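Local coordinates for protein PP1b (Porcine reproductive and respiratory syndrome virus, PDB 6JDR) that probably unwinds RNA and DNA duplexes with 5' to 3' polarity at the expense of ATP, as the zinc-binding helicase of the viral replicase, at residues R94-R99 and A121-L126; D234-L239 and H261-D266; S139-S144 and F265-Q270; C187-P192 and P200-T205. The protein carries 1 engineered substitution. All blocks are in the same frame, centred on the assembly; numbering follows the deposited sequence.

Interaction 1 of 4, residues R94-R99 and A121-L126; sequences RYQTRR and ASTALL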
# COMPACT_ATOMS: atom_id res chain seq x y z
N ARG A 94 -28.57 -19.45 0.23
CA ARG A 94 -28.51 -20.58 -0.70
C ARG A 94 -28.44 -21.91 0.05
O ARG A 94 -27.69 -22.04 1.01
CB ARG A 94 -27.32 -20.41 -1.64
CG ARG A 94 -27.57 -20.87 -3.07
CD ARG A 94 -27.03 -19.87 -4.08
NE ARG A 94 -25.60 -19.62 -3.91
CZ ARG A 94 -24.63 -20.08 -4.71
NH1 ARG A 94 -24.90 -20.82 -5.79
NH2 ARG A 94 -23.37 -19.78 -4.43
N TYR A 95 -29.24 -22.88 -0.40
CA TYR A 95 -29.44 -24.14 0.33
C TYR A 95 -29.44 -25.34 -0.61
O TYR A 95 -29.94 -25.26 -1.74
CB TYR A 95 -30.79 -24.11 1.05
CG TYR A 95 -30.97 -22.99 2.06
CD1 TYR A 95 -30.70 -23.19 3.41
CD2 TYR A 95 -31.43 -21.73 1.66
CE1 TYR A 95 -30.88 -22.18 4.34
CE2 TYR A 95 -31.60 -20.71 2.58
CZ TYR A 95 -31.33 -20.94 3.92
OH TYR A 95 -31.50 -19.94 4.86
N GLN A 96 -28.90 -26.47 -0.14
CA GLN A 96 -29.03 -27.75 -0.84
C GLN A 96 -30.28 -28.46 -0.33
O GLN A 96 -30.52 -28.49 0.88
CB GLN A 96 -27.80 -28.64 -0.62
CG GLN A 96 -26.53 -28.18 -1.32
CD GLN A 96 -26.53 -28.42 -2.82
OE1 GLN A 96 -27.47 -28.99 -3.38
NE2 GLN A 96 -25.47 -27.97 -3.49
N THR A 97 -31.06 -29.02 -1.25
CA THR A 97 -32.28 -29.75 -0.93
C THR A 97 -32.40 -30.95 -1.85
O THR A 97 -31.58 -31.11 -2.76
CB THR A 97 -33.53 -28.87 -1.14
OG1 THR A 97 -33.68 -28.59 -2.54
CG2 THR A 97 -33.42 -27.56 -0.37
N ARG A 98 -33.42 -31.78 -1.64
CA ARG A 98 -33.68 -32.93 -2.53
C ARG A 98 -33.95 -32.50 -3.98
O ARG A 98 -33.73 -33.27 -4.90
CB ARG A 98 -34.82 -33.80 -2.00
CG ARG A 98 -36.20 -33.13 -1.96
CD ARG A 98 -37.27 -34.13 -1.53
NE ARG A 98 -38.60 -33.52 -1.49
CZ ARG A 98 -39.13 -32.89 -0.44
NH1 ARG A 98 -38.46 -32.75 0.70
NH2 ARG A 98 -40.36 -32.38 -0.53
N ARG A 99 -34.43 -31.27 -4.16
CA ARG A 99 -34.60 -30.67 -5.49
C ARG A 99 -33.34 -29.92 -5.95
O ARG A 99 -33.42 -29.05 -6.82
CB ARG A 99 -35.82 -29.74 -5.49
CG ARG A 99 -37.16 -30.44 -5.74
CD ARG A 99 -37.62 -30.26 -7.18
NE ARG A 99 -38.75 -31.13 -7.52
CZ ARG A 99 -38.64 -32.41 -7.89
NH1 ARG A 99 -37.45 -33.01 -7.95
NH2 ARG A 99 -39.74 -33.11 -8.18
N ALA A 121 -35.85 -30.69 3.80
CA ALA A 121 -34.60 -30.73 4.55
C ALA A 121 -33.59 -29.90 3.77
O ALA A 121 -33.41 -30.09 2.57
CB ALA A 121 -34.12 -32.16 4.70
N SER A 122 -32.94 -28.96 4.45
CA SER A 122 -32.05 -28.02 3.78
C SER A 122 -30.78 -27.77 4.58
O SER A 122 -30.82 -27.50 5.78
CB SER A 122 -32.77 -26.69 3.52
OG SER A 122 -33.01 -25.99 4.73
N THR A 123 -29.64 -27.86 3.90
CA THR A 123 -28.37 -27.44 4.46
C THR A 123 -27.97 -26.16 3.75
O THR A 123 -27.90 -26.11 2.52
CB THR A 123 -27.28 -28.50 4.25
OG1 THR A 123 -27.17 -28.81 2.85
CG2 THR A 123 -27.61 -29.78 5.02
N ALA A 124 -27.74 -25.11 4.53
CA ALA A 124 -27.30 -23.83 3.99
C ALA A 124 -25.84 -23.88 3.57
O ALA A 124 -25.02 -24.52 4.24
CB ALA A 124 -27.50 -22.73 5.03
N LEU A 125 -25.52 -23.22 2.47
CA LEU A 125 -24.14 -22.97 2.08
C LEU A 125 -23.52 -22.00 3.07
O LEU A 125 -24.15 -21.01 3.45
CB LEU A 125 -24.05 -22.40 0.67
CG LEU A 125 -23.89 -23.41 -0.47
CD1 LEU A 125 -24.86 -24.56 -0.35
CD2 LEU A 125 -24.05 -22.70 -1.82
N LEU A 126 -22.28 -22.27 3.48
CA LEU A 126 -21.56 -21.38 4.38
C LEU A 126 -21.09 -20.14 3.62
O LEU A 126 -20.96 -20.16 2.39
CB LEU A 126 -20.35 -22.09 4.99
CG LEU A 126 -20.65 -23.32 5.86
CD1 LEU A 126 -19.38 -24.08 6.20
CD2 LEU A 126 -21.38 -22.92 7.13
O HOH W 1 -36.40 -33.68 2.46
O HOH W 2 -34.70 -31.55 0.70

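Interaction 2 of 4, residues D234-L239 and H261-D266; sequences DVLRLL and HCYVFD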
# COMPACT_ATOMS: atom_id res chain seq x y z
N ASP A 234 -8.81 -14.10 4.00
CA ASP A 234 -9.34 -12.74 4.05
C ASP A 234 -8.70 -11.84 3.00
O ASP A 234 -9.35 -10.97 2.45
CB ASP A 234 -9.14 -12.12 5.44
CG ASP A 234 -10.04 -12.72 6.49
OD1 ASP A 234 -11.12 -13.24 6.13
OD2 ASP A 234 -9.69 -12.66 7.68
N VAL A 235 -7.42 -12.06 2.74
CA VAL A 235 -6.72 -11.29 1.72
C VAL A 235 -7.31 -11.58 0.34
O VAL A 235 -7.50 -10.67 -0.47
CB VAL A 235 -5.20 -11.55 1.74
CG1 VAL A 235 -4.52 -10.96 0.52
CG2 VAL A 235 -4.59 -10.98 3.01
N LEU A 236 -7.59 -12.85 0.08
CA LEU A 236 -8.23 -13.25 -1.17
C LEU A 236 -9.64 -12.67 -1.30
O LEU A 236 -10.07 -12.33 -2.40
CB LEU A 236 -8.26 -14.77 -1.30
CG LEU A 236 -6.91 -15.46 -1.48
CD1 LEU A 236 -7.13 -16.96 -1.63
CD2 LEU A 236 -6.16 -14.91 -2.68
N ARG A 237 -10.36 -12.56 -0.18
CA ARG A 237 -11.67 -11.91 -0.18
C ARG A 237 -11.58 -10.46 -0.65
O ARG A 237 -12.36 -10.04 -1.50
CB ARG A 237 -12.31 -11.95 1.21
CG ARG A 237 -12.87 -13.30 1.62
CD ARG A 237 -13.47 -13.24 3.02
NE ARG A 237 -14.08 -14.52 3.42
CZ ARG A 237 -13.69 -15.28 4.44
NH1 ARG A 237 -12.68 -14.94 5.24
NH2 ARG A 237 -14.34 -16.42 4.68
N LEU A 238 -10.61 -9.72 -0.11
CA LEU A 238 -10.38 -8.33 -0.52
C LEU A 238 -9.98 -8.24 -1.99
O LEU A 238 -10.57 -7.48 -2.76
CB LEU A 238 -9.30 -7.68 0.33
CG LEU A 238 -9.59 -7.46 1.82
CD1 LEU A 238 -8.43 -6.71 2.47
CD2 LEU A 238 -10.90 -6.72 2.04
N LEU A 239 -8.98 -9.02 -2.38
CA LEU A 239 -8.49 -9.01 -3.75
C LEU A 239 -9.54 -9.44 -4.78
O LEU A 239 -9.38 -9.16 -5.97
CB LEU A 239 -7.24 -9.87 -3.87
CG LEU A 239 -6.01 -9.21 -3.24
CD1 LEU A 239 -4.85 -10.20 -3.16
CD2 LEU A 239 -5.61 -7.97 -4.03
N HIS A 261 3.21 -16.18 4.45
CA HIS A 261 2.56 -14.98 3.95
C HIS A 261 1.75 -15.36 2.72
O HIS A 261 2.04 -16.37 2.08
CB HIS A 261 3.59 -13.90 3.61
CG HIS A 261 4.61 -14.34 2.61
ND1 HIS A 261 5.82 -14.89 2.99
CD2 HIS A 261 4.62 -14.30 1.26
CE1 HIS A 261 6.52 -15.18 1.90
NE2 HIS A 261 5.82 -14.83 0.84
N CYS A 262 0.74 -14.57 2.40
CA CYS A 262 -0.13 -14.89 1.27
C CYS A 262 0.70 -14.97 -0.01
O CYS A 262 1.53 -14.10 -0.27
CB CYS A 262 -1.25 -13.86 1.12
SG CYS A 262 -2.63 -14.45 0.11
N TYR A 263 0.46 -16.02 -0.80
CA TYR A 263 1.20 -16.24 -2.05
C TYR A 263 1.14 -15.04 -3.01
O TYR A 263 2.07 -14.81 -3.78
CB TYR A 263 0.67 -17.48 -2.78
CG TYR A 263 -0.64 -17.23 -3.50
CD1 TYR A 263 -0.65 -16.90 -4.86
CD2 TYR A 263 -1.85 -17.28 -2.83
CE1 TYR A 263 -1.84 -16.65 -5.52
CE2 TYR A 263 -3.05 -17.03 -3.48
CZ TYR A 263 -3.03 -16.72 -4.83
OH TYR A 263 -4.22 -16.47 -5.49
N VAL A 264 0.04 -14.29 -2.96
CA VAL A 264 -0.14 -13.14 -3.85
C VAL A 264 1.00 -12.13 -3.76
O VAL A 264 1.30 -11.47 -4.76
CB VAL A 264 -1.49 -12.41 -3.63
CG1 VAL A 264 -2.66 -13.32 -3.96
CG2 VAL A 264 -1.61 -11.85 -2.21
N PHE A 265 1.64 -12.02 -2.60
CA PHE A 265 2.72 -11.04 -2.40
C PHE A 265 3.98 -11.38 -3.19
O PHE A 265 4.75 -10.49 -3.52
CB PHE A 265 3.08 -10.89 -0.92
CG PHE A 265 1.91 -10.56 -0.04
CD1 PHE A 265 0.92 -9.68 -0.47
CD2 PHE A 265 1.80 -11.12 1.22
CE1 PHE A 265 -0.16 -9.38 0.34
CE2 PHE A 265 0.73 -10.82 2.03
CZ PHE A 265 -0.26 -9.95 1.60
N ASP A 266 4.17 -12.66 -3.50
CA ASP A 266 5.31 -13.10 -4.30
C ASP A 266 5.10 -12.89 -5.81
O ASP A 266 6.04 -13.03 -6.58
CB ASP A 266 5.61 -14.57 -4.01
CG ASP A 266 5.96 -14.81 -2.56
OD1 ASP A 266 6.80 -14.05 -2.02
OD2 ASP A 266 5.40 -15.74 -1.94

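Interaction 3 of 4, residues S139-S144 and F265-Q270; sequences SNVLRS and FDIMPQ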
# COMPACT_ATOMS: atom_id res chain seq x y z
N SER A 139 -6.47 -10.63 -11.71
CA SER A 139 -6.51 -9.29 -12.29
C SER A 139 -6.09 -8.21 -11.29
O SER A 139 -5.23 -7.38 -11.58
CB SER A 139 -7.91 -9.01 -12.83
OG SER A 139 -8.09 -7.63 -13.11
N ASN A 140 -6.70 -8.23 -10.11
CA ASN A 140 -6.44 -7.22 -9.09
C ASN A 140 -5.03 -7.28 -8.50
O ASN A 140 -4.49 -6.26 -8.09
CB ASN A 140 -7.48 -7.32 -7.97
CG ASN A 140 -8.85 -6.84 -8.40
OD1 ASN A 140 -8.97 -5.86 -9.14
ND2 ASN A 140 -9.89 -7.51 -7.94
N VAL A 141 -4.44 -8.48 -8.46
CA VAL A 141 -3.06 -8.65 -8.00
C VAL A 141 -2.08 -7.88 -8.88
O VAL A 141 -1.12 -7.30 -8.38
CB VAL A 141 -2.67 -10.15 -7.95
CG1 VAL A 141 -1.16 -10.35 -8.01
CG2 VAL A 141 -3.22 -10.79 -6.69
N LEU A 142 -2.33 -7.88 -10.19
CA LEU A 142 -1.48 -7.16 -11.14
C LEU A 142 -1.54 -5.65 -10.91
O LEU A 142 -0.52 -4.97 -11.01
CB LEU A 142 -1.88 -7.48 -12.58
CG LEU A 142 -1.70 -8.94 -13.03
CD1 LEU A 142 -2.36 -9.15 -14.38
CD2 LEU A 142 -0.23 -9.34 -13.07
N ARG A 143 -2.73 -5.14 -10.60
CA ARG A 143 -2.94 -3.72 -10.34
C ARG A 143 -2.73 -3.33 -8.87
O ARG A 143 -3.09 -2.22 -8.46
CB ARG A 143 -4.34 -3.31 -10.80
CG ARG A 143 -4.55 -3.44 -12.31
CD ARG A 143 -5.91 -2.92 -12.73
N SER A 144 -2.17 -4.23 -8.07
CA SER A 144 -1.83 -3.97 -6.67
C SER A 144 -0.34 -3.67 -6.56
O SER A 144 0.40 -3.77 -7.54
CB SER A 144 -2.18 -5.18 -5.80
OG SER A 144 -3.58 -5.36 -5.69
N PHE A 265 1.64 -12.02 -2.60
CA PHE A 265 2.72 -11.04 -2.40
C PHE A 265 3.98 -11.38 -3.19
O PHE A 265 4.75 -10.49 -3.52
CB PHE A 265 3.08 -10.89 -0.92
CG PHE A 265 1.91 -10.56 -0.04
CD1 PHE A 265 0.92 -9.68 -0.47
CD2 PHE A 265 1.80 -11.12 1.22
CE1 PHE A 265 -0.16 -9.38 0.34
CE2 PHE A 265 0.73 -10.82 2.03
CZ PHE A 265 -0.26 -9.95 1.60
N ASP A 266 4.17 -12.66 -3.50
CA ASP A 266 5.31 -13.10 -4.30
C ASP A 266 5.10 -12.89 -5.81
O ASP A 266 6.04 -13.03 -6.58
CB ASP A 266 5.61 -14.57 -4.01
CG ASP A 266 5.96 -14.81 -2.56
OD1 ASP A 266 6.80 -14.05 -2.02
OD2 ASP A 266 5.40 -15.74 -1.94
N ILE A 267 3.87 -12.57 -6.21
CA ILE A 267 3.57 -12.27 -7.62
C ILE A 267 3.04 -10.85 -7.80
O ILE A 267 2.68 -10.44 -8.90
CB ILE A 267 2.59 -13.31 -8.22
CG1 ILE A 267 1.29 -13.38 -7.41
CG2 ILE A 267 3.24 -14.68 -8.26
CD1 ILE A 267 0.22 -14.24 -8.06
N MET A 268 3.01 -10.08 -6.71
CA MET A 268 2.53 -8.71 -6.72
C MET A 268 3.67 -7.81 -7.19
O MET A 268 4.85 -8.13 -6.98
CB MET A 268 2.09 -8.33 -5.31
CG MET A 268 1.03 -7.24 -5.20
SD MET A 268 0.41 -7.13 -3.51
CE MET A 268 -1.17 -7.97 -3.62
N PRO A 269 3.35 -6.67 -7.84
CA PRO A 269 4.41 -5.71 -8.15
C PRO A 269 5.01 -5.13 -6.87
O PRO A 269 4.28 -4.61 -6.03
CB PRO A 269 3.69 -4.63 -8.96
CG PRO A 269 2.50 -5.31 -9.52
CD PRO A 269 2.08 -6.32 -8.50
N GLN A 270 6.33 -5.22 -6.73
CA GLN A 270 7.01 -4.84 -5.49
C GLN A 270 7.74 -3.51 -5.58
O GLN A 270 8.26 -3.14 -6.63
CB GLN A 270 7.97 -5.95 -5.06
CG GLN A 270 7.26 -7.18 -4.54
CD GLN A 270 8.17 -8.39 -4.39
OE1 GLN A 270 9.39 -8.26 -4.28
NE2 GLN A 270 7.57 -9.57 -4.39

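Interaction 4 of 4, residues C187-P192 and P200-T205; sequences CRFNVP and PAPSRT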
# COMPACT_ATOMS: atom_id res chain seq x y z
N CYS A 187 -9.47 9.38 12.34
CA CYS A 187 -9.95 8.35 11.42
C CYS A 187 -11.32 7.82 11.84
O CYS A 187 -11.75 8.03 12.97
CB CYS A 187 -8.95 7.20 11.36
SG CYS A 187 -8.49 6.53 12.98
N ARG A 188 -12.00 7.13 10.92
CA ARG A 188 -13.26 6.45 11.24
C ARG A 188 -13.03 4.97 11.55
O ARG A 188 -12.11 4.36 11.01
CB ARG A 188 -14.28 6.58 10.10
CG ARG A 188 -14.92 7.96 10.00
CD ARG A 188 -14.52 8.69 8.73
NE ARG A 188 -15.43 8.41 7.62
CZ ARG A 188 -15.26 8.85 6.37
NH1 ARG A 188 -14.20 9.59 6.05
NH2 ARG A 188 -16.15 8.55 5.43
N PHE A 189 -13.87 4.43 12.42
CA PHE A 189 -13.85 3.00 12.73
C PHE A 189 -15.02 2.61 13.62
O PHE A 189 -15.69 3.46 14.21
CB PHE A 189 -12.54 2.59 13.41
CG PHE A 189 -12.21 3.39 14.64
CD1 PHE A 189 -12.73 3.03 15.88
CD2 PHE A 189 -11.36 4.48 14.57
CE1 PHE A 189 -12.41 3.76 17.02
CE2 PHE A 189 -11.04 5.21 15.70
CZ PHE A 189 -11.57 4.85 16.93
N ASN A 190 -15.27 1.31 13.69
CA ASN A 190 -16.20 0.73 14.64
C ASN A 190 -15.40 -0.15 15.58
O ASN A 190 -14.73 -1.08 15.14
CB ASN A 190 -17.26 -0.11 13.93
CG ASN A 190 -18.13 0.72 13.00
OD1 ASN A 190 -18.65 1.77 13.38
ND2 ASN A 190 -18.31 0.24 11.78
N VAL A 191 -15.46 0.14 16.88
CA VAL A 191 -14.76 -0.67 17.88
C VAL A 191 -15.35 -2.08 17.85
O VAL A 191 -16.56 -2.24 17.94
CB VAL A 191 -14.88 -0.06 19.29
CG1 VAL A 191 -14.35 -1.02 20.35
CG2 VAL A 191 -14.13 1.26 19.37
N PRO A 192 -14.49 -3.10 17.69
CA PRO A 192 -15.00 -4.47 17.63
C PRO A 192 -15.45 -5.00 19.00
O PRO A 192 -14.79 -4.74 20.01
CB PRO A 192 -13.80 -5.28 17.10
CG PRO A 192 -12.61 -4.48 17.49
CD PRO A 192 -13.03 -3.04 17.49
N PRO A 200 -9.86 4.61 21.60
CA PRO A 200 -10.37 5.98 21.61
C PRO A 200 -11.74 6.11 20.94
O PRO A 200 -12.30 5.12 20.46
CB PRO A 200 -9.33 6.75 20.79
CG PRO A 200 -8.08 5.95 20.91
CD PRO A 200 -8.53 4.52 20.97
N ALA A 201 -12.25 7.33 20.90
CA ALA A 201 -13.49 7.62 20.20
C ALA A 201 -13.20 7.79 18.70
O ALA A 201 -12.18 8.38 18.34
CB ALA A 201 -14.14 8.87 20.76
N PRO A 202 -14.08 7.26 17.84
CA PRO A 202 -13.90 7.43 16.40
C PRO A 202 -14.29 8.83 15.91
O PRO A 202 -15.31 9.37 16.34
CB PRO A 202 -14.86 6.39 15.81
CG PRO A 202 -15.94 6.26 16.82
CD PRO A 202 -15.28 6.47 18.16
N SER A 203 -13.48 9.39 15.03
CA SER A 203 -13.74 10.70 14.44
C SER A 203 -14.87 10.64 13.40
O SER A 203 -15.35 9.56 13.04
CB SER A 203 -12.48 11.26 13.80
OG SER A 203 -11.39 11.21 14.70
N ARG A 204 -15.28 11.81 12.93
CA ARG A 204 -16.32 11.93 11.91
C ARG A 204 -15.73 11.87 10.50
O ARG A 204 -16.39 11.41 9.57
CB ARG A 204 -17.09 13.24 12.09
CG ARG A 204 -17.69 13.45 13.48
CD ARG A 204 -18.64 12.33 13.89
NE ARG A 204 -19.67 12.06 12.89
CZ ARG A 204 -20.75 12.81 12.67
NH1 ARG A 204 -20.97 13.92 13.38
NH2 ARG A 204 -21.62 12.46 11.72
N THR A 205 -14.49 12.34 10.36
CA THR A 205 -13.79 12.34 9.08
C THR A 205 -12.45 11.60 9.19
O THR A 205 -12.00 11.29 10.30
CB THR A 205 -13.52 13.77 8.59
OG1 THR A 205 -12.75 14.47 9.57
CG2 THR A 205 -14.83 14.51 8.34

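Interaction 1 of 4, residues R94-R99 and A121-L126
The guanidinium of Arg-94 carries the CD2 methyl of Leu-125 over one face, 3.8 Å above its plane and displaced toward the rim. Tyr-95 meets its neighbours obliquely: CE1 lies 3.5 Å from Ala-124 CB, and the ring also passes near Ser-122 OG, which is hydrogen-bonded to Val-79 O. At the other end, water 1 sits in plane at the edge of the Arg-98 guanidinium, 2.9 Å from NH1. The two strands that carry these contacts are antiparallel neighbours in the four-stranded sheet 79-83, 118-124, 93-97, 100-104. Gln-96 and Thr-123 form the hydrogen-bonded pair, with Gln-96 N to Thr-123 O at 2.9 Å and a longer return bond of 3.2 Å from Thr-123 N to Gln-96 O. Tyr-95 and Ala-124 are the non-hydrogen-bonded pair, their side chains on the face opposite to that of Gln-96 and Thr-123. Leu-125 N continues the ladder to Arg-94 O at a nearly straight 171°. Beyond the last rung, water 2 joins the segments, accepting from Arg-98 N and donating to Ala-121 O. The Arg-94 chain is bent at chi2 (136°) and chi3 (58°). Its guanidinium therefore serves two purposes: one face is covered by Leu-125 CD2 within the contact, while a salt bridge from NH2 to Asp-23 ties the sheet to the zinc-binding region.

Interaction 2 of 4, residues D234-L239 and H261-D266
Val-235 and Cys-262 bring the backbones nearest here, their CA atoms 7.5 Å apart, as helix 232-239 faces a loop in which Phe-265 N bonds Cys-262 O and Asp-266 N bonds Tyr-263 O. Both belong to the P-loop NTPase fold of the superfamily 1 helicase core, where the loop leads from strand 245-248 to strand 270-276 of the parallel sheet. No hydrogen bond crosses between the segments, and the joint is made by side chains. Val-264 is at its middle. Its CG2 meets Leu-239 CD1 at 3.8 Å, the two side chains reaching toward each other tip to tip, while its CG1 lies 4.1 Å from Leu-236 CD2. Val-235 slides past Val-264 in the opposite direction, and its CG1, anti to the backbone N (chi1 169°), faces both Val-264 CG2 and the sulfur of Cys-262. The Cys-262 SG to Val-235 CG1 distance of 4.0 Å is an apolar contact. Leu-236 crosses Tyr-263 at about a right angle. Within the loop, Val-264 CG1 lies over one face of the Tyr-263 ring, 3.5 Å above its plane and toward the rim. Val-137 and Val-141 of helix 134-142 touch Leu-236 and Leu-239 respectively, extending the apolar patch. At the far side of the loop His-261 NE2 bonds both carboxylate oxygens of Asp-266, two residues that bind zinc in a structure of this protein. On the helix side, Leu-236 CD2 is 3.8 Å from both CE2 and OH of Tyr-263.

Interaction 3 of 4, residues S139-S144 and F265-Q270
Val-141, in the last turn of helix 134-142, opens the contact with Ile-267 and Met-268 just ahead of strand 270-276. Its CG1 is anti to the backbone N (chi1 158°) and lies 3.9 Å from Ile-267 CG1, the two side chains crossing at about a right angle. The carbonyl of Val-141 faces the same loop, with O 3.8 Å from Met-268 CG and 3.3 Å from Pro-269 CD. Leu-142 contributes mainly through its backbone, its O meeting Pro-269 CG at 3.4 Å. After Arg-143, where the chain leaves the helix, Ser-144 O approaches the proline, 3.2 Å from Pro-269 CD. On its side-chain side, Ser-144 CB packs against the methyl of Met-268, CE lying 3.7 Å away. Met-268 reaches it with CG anti to the backbone N and a bend about chi3 (-102°), which places CE beside the serine. This is the connection from helix 134-142 into strand 145-148, an inner strand of the parallel sheet of the P-loop NTPase core and the neighbour of strand 270-276. A backbone hydrogen bond between Pro-269 and Phe-146 marks the start of that pairing. Ser-144 OG donates to Asn-140 O at 2.7 Å, from 38° above the carbonyl plane, and is also hydrogen-bonded with Leu-244 N. No hydrogen bond joins the two segments themselves: the proline ring meets three backbone carbonyl oxygens through carbon atoms, while the polar end of Ser-144 is satisfied by partners outside the 265-270 loop.

Interaction 4 of 4, residues C187-P192 and P200-T205
Phe-189 and Pro-202 meet over a ring face: the proline CB stands 3.7 Å from the ring centroid, 10° off the normal, a CH-pi contact over the centre. The two side chains cross at about a right angle. Pro-202 CA lies over the same ring, 3.5 Å from CZ of Phe-189, whereas Pro-200 O comes in at the edge, in the ring plane, 3.6 Å from that CZ. Pro-202 CB also lies 3.4 Å from Phe-189 O, so the proline touches both the ring and the backbone of the same residue. Both segments belong to the connection between helix 174-184 and strand 208-211, an outermost strand of the parallel sheet in the superfamily 1 helicase core. Phe-189 also touches Met-177 and Ile-181 of that helix. Arg-188 supplies the next large share of the contact, through its aliphatic part. With CG anti to the carbonyl carbon and the chain bent at chi2 (113°) and chi3, it brings CD to 3.4 Å from Arg-204 O and CG to 3.5 Å from Ser-203 O, and its guanidinium lies obliquely to Arg-204 O and Thr-205 CA. The polar end has a weak hydrogen bond from NH1 to Gly-206 O. Between these two side chains, Ser-203 N donates to Cys-187 O at 3.0 Å; the N-H...O angle of 140° is well short of straight, and the donor is tilted from the carbonyl plane.

How the interactions relate
From the N terminus, interaction 1 closes first, pairing strands 93-97 and 118-124 across a 21-residue excursion that includes strand 100-104. The chain then enters helix 134-142, where interaction 3 opens a far longer loop that closes only before strand 270-276. Interaction 4 is nested inside that loop, within the connection from helix 174-184 to strand 208-211, about 21 Å from interaction 3 at the nearest atoms. Interaction 2 opens later, at helix 232-239, and closes on the same loop as interaction 3, sharing Phe-265 and Asp-266. A probable hydrogen bond, Asn-140 ND2 to Leu-239 O at 2.6 Å, joins the two helices directly; both also pack on the loop before strand 270-276.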